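Local coordinates for protein inositol 2-dehydrogenase/D-chiro-inositol 3-dehydrogenase (Lactobacillus casei, PDB 4MIY) that oxidises myo-inositol and D-chiro-inositol to their keto forms, using NAD bound to a Rossmann-fold domain as the hydride acceptor, at residues I145-V150 with I243-E248; P158-N163 with H229-Y234; I194-Q199 with D210-T215. All coordinates share one frame; numbering follows the deposited sequence. Where two conformers were deposited one is given.

All three contacts belong to the C-terminal alpha/beta domain, and contacts 1 and 3 join neighbouring strands of its large mixed sheet. Contact 1, partly buried, uses a beta bulge and a turn, and a glutamate side chain helps to close it. Contact 3 is the more buried, with a regular antiparallel pair followed by proline packing and a water bridge. Contact 2, partly buried with N159 exposed, has no regular structure: it joins two loops beyond the strands and relies on paired side-chain amides. It touches contact 3, where D210 binds T231 and V230, whereas contact 1 lies about 17 Å from contact 2 between nearest atoms. All three reach the second subunit.

Contact 1. Residues I145-V150 with I243-E248; sequences IGAPLV and IGETGE
L149 and V150 both face I243 in a classic beta bulge, which joins the start of strand 148-156 to the end of strand 237-244 in the mixed sheet of the C-terminal domain. I243 O accepts the L149 N-H at 2.8 Å and, more weakly, that of V150, while I243 N donates to V150 O at 2.8 Å. V150 and I243 are a hydrogen-bonded antiparallel pair whose side chains share one face, CB of V150 lying 4.0 Å from CG1 of I243. The L149 side chain crosses that of E245 at about a right angle and sets CD2 4.0 Å from CG of E245.

Beyond the strands the chain of E245, extended past CG, meets A147 at two points. CG touches A147 O at 3.6 Å, and OE1 takes the A147 N-H at 3.0 Å, this donor sitting above the carboxylate plane, 56° out of it; the other oxygen, OE2, is bound by the A201 amide of the second subunit. CG2 of I145, anti to its own carbonyl carbon and beside the backbone N, meets G247 C at 3.6 Å. G244 leaves room for I145 O, where a side chain would clash. That oxygen accepts the T246 N-H at 3.0 Å, the donor standing 51° above the carbonyl plane.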
# COMPACT_ATOMS: atom_id res chain seq x y z
N ILE A 145 -16.51 -10.10 8.77
CA ILE A 145 -16.16 -11.06 7.74
C ILE A 145 -16.78 -12.45 7.94
O ILE A 145 -16.43 -13.39 7.29
CB ILE A 145 -14.64 -11.19 7.51
CG1 ILE A 145 -13.95 -11.87 8.69
CG2 ILE A 145 -14.04 -9.86 7.17
CD1 ILE A 145 -12.52 -12.16 8.47
N GLY A 146 -17.75 -12.51 8.82
CA GLY A 146 -18.35 -13.78 9.12
C GLY A 146 -17.43 -14.69 9.90
O GLY A 146 -16.54 -14.26 10.54
N ALA A 147 -17.66 -15.98 9.81
CA ALA A 147 -16.87 -16.93 10.54
C ALA A 147 -15.49 -17.14 9.91
O ALA A 147 -15.35 -17.18 8.73
CB ALA A 147 -17.60 -18.24 10.62
N PRO A 148 -14.49 -17.30 10.75
CA PRO A 148 -13.13 -17.59 10.31
C PRO A 148 -12.96 -19.01 9.83
O PRO A 148 -13.18 -19.93 10.55
CB PRO A 148 -12.31 -17.32 11.54
CG PRO A 148 -13.24 -17.49 12.67
CD PRO A 148 -14.56 -17.03 12.19
N LEU A 149 -12.52 -19.15 8.60
CA LEU A 149 -12.47 -20.44 7.96
C LEU A 149 -11.06 -20.95 7.91
O LEU A 149 -10.82 -22.08 8.14
CB LEU A 149 -13.03 -20.32 6.55
CG LEU A 149 -14.45 -19.81 6.45
CD1 LEU A 149 -14.80 -19.55 5.02
CD2 LEU A 149 -15.40 -20.78 7.11
N VAL A 150 -10.16 -20.05 7.56
CA VAL A 150 -8.75 -20.33 7.43
C VAL A 150 -7.96 -19.15 8.00
O VAL A 150 -8.39 -18.06 7.91
CB VAL A 150 -8.35 -20.57 5.96
CG1 VAL A 150 -6.84 -20.79 5.82
CG2 VAL A 150 -9.12 -21.74 5.38
N ILE A 243 -9.16 -15.54 6.86
CA ILE A 243 -10.12 -15.74 5.80
C ILE A 243 -11.47 -16.04 6.37
O ILE A 243 -11.65 -17.05 6.96
CB ILE A 243 -9.74 -16.95 4.96
CG1 ILE A 243 -8.30 -16.87 4.51
CG2 ILE A 243 -10.71 -17.14 3.84
CD1 ILE A 243 -8.06 -15.81 3.71
N GLY A 244 -12.42 -15.17 6.13
CA GLY A 244 -13.76 -15.34 6.60
C GLY A 244 -14.72 -15.71 5.51
O GLY A 244 -14.39 -15.69 4.36
N GLU A 245 -15.93 -16.03 5.91
CA GLU A 245 -17.01 -16.36 4.99
C GLU A 245 -17.30 -15.24 4.00
O GLU A 245 -17.57 -15.50 2.89
CB GLU A 245 -18.29 -16.72 5.79
CG GLU A 245 -18.14 -17.98 6.56
CD GLU A 245 -19.26 -18.26 7.49
OE1 GLU A 245 -19.73 -17.35 8.12
OE2 GLU A 245 -19.58 -19.44 7.61
N THR A 246 -17.19 -14.00 4.45
CA THR A 246 -17.63 -12.90 3.63
C THR A 246 -16.57 -11.85 3.37
O THR A 246 -16.84 -10.85 2.74
CB THR A 246 -18.86 -12.22 4.22
OG1 THR A 246 -18.50 -11.54 5.41
CG2 THR A 246 -19.96 -13.22 4.50
N GLY A 247 -15.39 -12.08 3.88
CA GLY A 247 -14.29 -11.20 3.63
C GLY A 247 -13.02 -11.68 4.27
O GLY A 247 -12.97 -12.76 4.76
N GLU A 248 -12.00 -10.84 4.26
CA GLU A 248 -10.72 -11.16 4.86
C GLU A 248 -10.18 -10.00 5.72
O GLU A 248 -10.49 -8.87 5.48
CB GLU A 248 -9.66 -11.51 3.80
CG GLU A 248 -10.00 -12.61 2.83
CD GLU A 248 -8.87 -12.94 1.85
OE1 GLU A 248 -7.88 -12.24 1.84
OE2 GLU A 248 -9.02 -13.91 1.11

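Contact 2. Residues P158-N163 with H229-Y234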
# COMPACT_ATOMS: atom_id res chain seq x y z
N PRO A 158 15.40 -13.33 10.52
CA PRO A 158 16.48 -13.28 9.53
C PRO A 158 17.57 -14.37 9.64
O PRO A 158 18.00 -14.90 8.67
CB PRO A 158 17.07 -11.90 9.77
CG PRO A 158 16.62 -11.50 11.14
CD PRO A 158 15.35 -12.14 11.38
N ASN A 159 17.97 -14.67 10.87
CA ASN A 159 19.04 -15.62 11.14
C ASN A 159 19.00 -16.07 12.60
O ASN A 159 18.46 -15.39 13.42
CB ASN A 159 20.42 -15.01 10.83
CG ASN A 159 20.85 -15.23 9.40
OD1 ASN A 159 21.01 -16.35 8.96
ND2 ASN A 159 21.08 -14.14 8.68
N VAL A 160 19.59 -17.20 12.89
CA VAL A 160 19.61 -17.74 14.24
C VAL A 160 21.00 -17.99 14.77
O VAL A 160 21.93 -18.09 14.04
CB VAL A 160 18.77 -19.00 14.38
CG1 VAL A 160 17.32 -18.65 14.12
CG2 VAL A 160 19.23 -20.09 13.45
N ALA A 161 21.09 -18.04 16.09
CA ALA A 161 22.36 -18.31 16.73
C ALA A 161 22.72 -19.76 16.61
O ALA A 161 21.90 -20.58 16.28
CB ALA A 161 22.29 -17.91 18.14
N SER A 162 23.98 -20.04 16.89
CA SER A 162 24.55 -21.38 16.88
C SER A 162 23.80 -22.39 17.70
O SER A 162 23.75 -23.53 17.36
CB SER A 162 25.99 -21.32 17.39
OG SER A 162 26.68 -20.35 16.66
N ASN A 163 23.22 -21.93 18.78
CA ASN A 163 22.56 -22.78 19.70
C ASN A 163 21.09 -23.11 19.38
O ASN A 163 20.44 -23.76 20.13
CB ASN A 163 22.70 -22.17 21.07
CG ASN A 163 21.67 -21.14 21.33
OD1 ASN A 163 21.30 -20.41 20.48
ND2 ASN A 163 21.18 -21.12 22.54
N HIS A 229 10.02 -19.49 9.32
CA HIS A 229 11.18 -19.32 8.48
C HIS A 229 12.18 -18.45 9.20
O HIS A 229 12.07 -17.28 9.20
CB HIS A 229 10.81 -18.68 7.14
CG HIS A 229 11.90 -18.72 6.12
ND1 HIS A 229 11.83 -18.03 4.94
CD2 HIS A 229 13.08 -19.36 6.11
CE1 HIS A 229 12.93 -18.25 4.25
NE2 HIS A 229 13.70 -19.06 4.93
N VAL A 230 13.18 -19.08 9.79
CA VAL A 230 14.06 -18.41 10.73
C VAL A 230 15.46 -18.06 10.21
O VAL A 230 16.23 -17.46 10.89
CB VAL A 230 14.16 -19.18 12.09
CG1 VAL A 230 12.81 -19.35 12.70
CG2 VAL A 230 14.85 -20.49 11.92
N THR A 231 15.73 -18.43 8.97
CA THR A 231 16.94 -18.03 8.28
C THR A 231 16.64 -17.23 7.01
O THR A 231 17.34 -17.28 6.06
CB THR A 231 17.85 -19.25 7.91
OG1 THR A 231 17.18 -20.09 6.99
CG2 THR A 231 18.21 -20.05 9.11
N ALA A 232 15.56 -16.48 7.07
CA ALA A 232 15.01 -15.79 5.94
C ALA A 232 15.83 -14.66 5.36
O ALA A 232 15.54 -14.22 4.31
CB ALA A 232 13.63 -15.28 6.31
N GLN A 233 16.81 -14.20 6.12
CA GLN A 233 17.77 -13.18 5.76
C GLN A 233 17.26 -11.72 5.72
O GLN A 233 17.89 -10.84 6.22
CB GLN A 233 18.51 -13.50 4.46
CG GLN A 233 19.15 -14.88 4.40
CD GLN A 233 20.16 -15.11 5.50
OE1 GLN A 233 21.10 -14.40 5.62
NE2 GLN A 233 19.93 -16.11 6.29
N TYR A 234 16.10 -11.51 5.13
CA TYR A 234 15.70 -10.17 4.76
C TYR A 234 15.25 -9.30 5.93
O TYR A 234 15.35 -8.13 5.88
CB TYR A 234 14.62 -10.18 3.66
CG TYR A 234 13.21 -10.47 4.11
CD1 TYR A 234 12.41 -9.47 4.59
CD2 TYR A 234 12.69 -11.72 4.05
CE1 TYR A 234 11.15 -9.72 4.99
CE2 TYR A 234 11.43 -11.98 4.46
CZ TYR A 234 10.66 -10.97 4.92
OH TYR A 234 9.39 -11.20 5.35
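The Q233 chain bends at chi2 (-59°), which places CD, and the amide at its end meets that of N159. In the N159 conformer described, one of two, the amides exchange a pair of hydrogen bonds: Q233 NE2 donates to N159 OD1 at 2.9 Å, and N159 ND2 to Q233 OE1 at 3.1 Å. Their planes are 71° apart, and each donor stands above the carbonyl plane of its acceptor. Q233 NE2 also donates to T231 O at 2.9 Å, so this nitrogen bridges the two loops.

The Q233 backbone N-H also reaches across, to P158 O at 2.9 Å. Valines make the apolar part, with CG1 of V160 3.8 Å from CG2 of V230. The loops follow strands 148-156 and 223-229 of the C-terminal domain, and N157 reinforces the join through its ND2, which binds V230 O and N159 O. An alanine in place of Q233 would probably leave the N159 amide without its mate and T231 O without this donor. With both an N-H and a C=O on each side, the reciprocal amide pairing links the loops, in this conformer of N159, without requiring a charge on either residue.

Contact 3. Residues I194-Q199 with D210-T215; sequences ITYPRQ and DPQLAT. With SO4 (sulfate ion), chain J.
T195 and L213 form a hydrogen-bonded antiparallel pair where strands 189-195 and 212-218 lie side by side in the mixed sheet of the C-terminal domain. Two backbone bonds join them, T195 N to L213 O and L213 N to T195 O, each 2.9 Å. Past the strand ends, Q199 adds a side-chain bond: chi2 of 80° brings CD round, and OE1 beyond it accepts the D210 N-H at 3.0 Å. The D210 carboxylate holds the neighbouring loop through T231 OG1 and V230 N, while Q199 NE2 turns to L208 O.

Apolar contacts occupy both faces. On one, CD1 of I194 meets CB of A214 at 3.7 Å, against helix 168-185; on the other, the P197 ring crosses the L213 side chain, its CG 3.8 Å from L213 CD1. P197 CG also meets CG of P211, which follows a cis peptide bond.

The Y196 ring meets an amide: it lies beside Q212, pointing the same way, with ring and amide planes 84° apart and Q212 OE1 at the ring edge, in plane. Q321 O binds Y196 OH and Q321 NE2 binds Q212 OE1, while Q212 NE2 donates to H209 O.

Two waters bridge the segments. One links T195 OG1, L213 O and T215 OG1; the other donates to both P197 O and P211 O. On the outside, R198 presents its guanidinium edge to a sulfate, probably from the crystallisation liquor and also bound by K220 of the second subunit, with NH1 2.8 Å from sulfate O1 and NH2 2.9 Å from O2.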
# COMPACT_ATOMS: atom_id res chain seq x y z
N ILE A 194 3.45 -30.70 11.56
CA ILE A 194 4.62 -30.01 11.09
C ILE A 194 5.17 -30.72 9.86
O ILE A 194 5.43 -31.87 9.91
CB ILE A 194 5.70 -30.05 12.12
CG1 ILE A 194 5.17 -29.50 13.43
CG2 ILE A 194 6.85 -29.26 11.67
CD1 ILE A 194 4.90 -28.04 13.42
N THR A 195 5.30 -30.01 8.76
CA THR A 195 5.91 -30.54 7.58
C THR A 195 7.13 -29.72 7.16
O THR A 195 7.24 -28.56 7.47
CB THR A 195 4.95 -30.59 6.41
OG1 THR A 195 4.35 -29.34 6.25
CG2 THR A 195 3.91 -31.58 6.61
N TYR A 196 8.04 -30.36 6.45
CA TYR A 196 9.29 -29.80 6.05
C TYR A 196 9.38 -29.66 4.55
O TYR A 196 9.47 -30.62 3.85
CB TYR A 196 10.42 -30.69 6.50
CG TYR A 196 10.52 -30.96 7.98
CD1 TYR A 196 10.29 -30.00 8.91
CD2 TYR A 196 10.92 -32.18 8.43
CE1 TYR A 196 10.41 -30.25 10.22
CE2 TYR A 196 11.05 -32.44 9.76
CZ TYR A 196 10.79 -31.47 10.65
OH TYR A 196 10.91 -31.68 11.98
N PRO A 197 9.33 -28.42 4.05
CA PRO A 197 9.66 -28.14 2.66
C PRO A 197 11.13 -28.39 2.44
O PRO A 197 11.80 -28.79 3.35
CB PRO A 197 9.38 -26.67 2.51
CG PRO A 197 8.65 -26.27 3.73
CD PRO A 197 8.97 -27.20 4.79
N ARG A 198 11.61 -28.15 1.25
CA ARG A 198 13.02 -28.29 1.04
C ARG A 198 13.82 -27.42 1.98
O ARG A 198 13.44 -26.32 2.33
CB ARG A 198 13.40 -27.96 -0.38
CG ARG A 198 13.12 -26.57 -0.75
CD ARG A 198 13.38 -26.25 -2.22
NE ARG A 198 14.74 -26.32 -2.68
CZ ARG A 198 15.14 -25.93 -3.87
NH1 ARG A 198 14.29 -25.39 -4.73
NH2 ARG A 198 16.36 -26.05 -4.23
N GLN A 199 14.96 -27.94 2.36
CA GLN A 199 15.83 -27.30 3.30
C GLN A 199 16.55 -26.12 2.69
O GLN A 199 17.09 -26.19 1.64
CB GLN A 199 16.84 -28.32 3.80
CG GLN A 199 17.86 -27.77 4.75
CD GLN A 199 17.36 -27.63 6.17
OE1 GLN A 199 16.19 -27.59 6.42
NE2 GLN A 199 18.29 -27.57 7.10
N ASP A 210 14.58 -25.83 8.28
CA ASP A 210 14.06 -24.52 7.98
C ASP A 210 13.88 -24.39 6.48
O ASP A 210 14.77 -24.61 5.74
CB ASP A 210 15.02 -23.46 8.47
CG ASP A 210 14.40 -22.07 8.51
OD1 ASP A 210 13.33 -21.92 9.07
OD2 ASP A 210 15.02 -21.18 7.99
N PRO A 211 12.69 -23.98 6.06
CA PRO A 211 11.54 -23.59 6.85
C PRO A 211 10.73 -24.73 7.39
O PRO A 211 11.04 -25.84 7.10
CB PRO A 211 10.73 -22.75 5.86
CG PRO A 211 11.09 -23.19 4.63
CD PRO A 211 12.53 -23.58 4.68
N GLN A 212 9.72 -24.44 8.19
CA GLN A 212 8.77 -25.42 8.67
C GLN A 212 7.36 -24.92 8.43
O GLN A 212 7.11 -23.75 8.52
CB GLN A 212 8.97 -25.75 10.15
CG GLN A 212 10.33 -26.31 10.43
CD GLN A 212 10.53 -26.82 11.81
OE1 GLN A 212 9.63 -27.24 12.47
NE2 GLN A 212 11.76 -26.81 12.23
N LEU A 213 6.47 -25.82 8.09
CA LEU A 213 5.09 -25.48 7.92
C LEU A 213 4.29 -26.14 9.01
O LEU A 213 4.40 -27.31 9.20
CB LEU A 213 4.60 -25.97 6.58
CG LEU A 213 5.26 -25.32 5.36
CD1 LEU A 213 4.91 -26.05 4.11
CD2 LEU A 213 4.85 -23.88 5.24
N ALA A 214 3.52 -25.35 9.75
CA ALA A 214 2.68 -25.84 10.82
C ALA A 214 1.23 -25.69 10.46
O ALA A 214 0.80 -24.62 10.14
CB ALA A 214 2.98 -25.11 12.10
N THR A 215 0.50 -26.79 10.49
CA THR A 215 -0.92 -26.77 10.26
C THR A 215 -1.66 -27.19 11.52
O THR A 215 -1.42 -28.23 12.06
CB THR A 215 -1.34 -27.68 9.11
OG1 THR A 215 -0.68 -27.28 7.91
CG2 THR A 215 -2.78 -27.60 8.88
S SO4 J . 16.57 -24.06 -7.54
O1 SO4 J . 15.23 -24.26 -7.14
O2 SO4 J . 17.42 -24.83 -6.69
O3 SO4 J . 16.88 -22.68 -7.44
O4 SO4 J . 16.70 -24.44 -8.90
O HOH W 1 2.07 -28.76 7.93
O HOH W 2 12.50 -27.72 5.80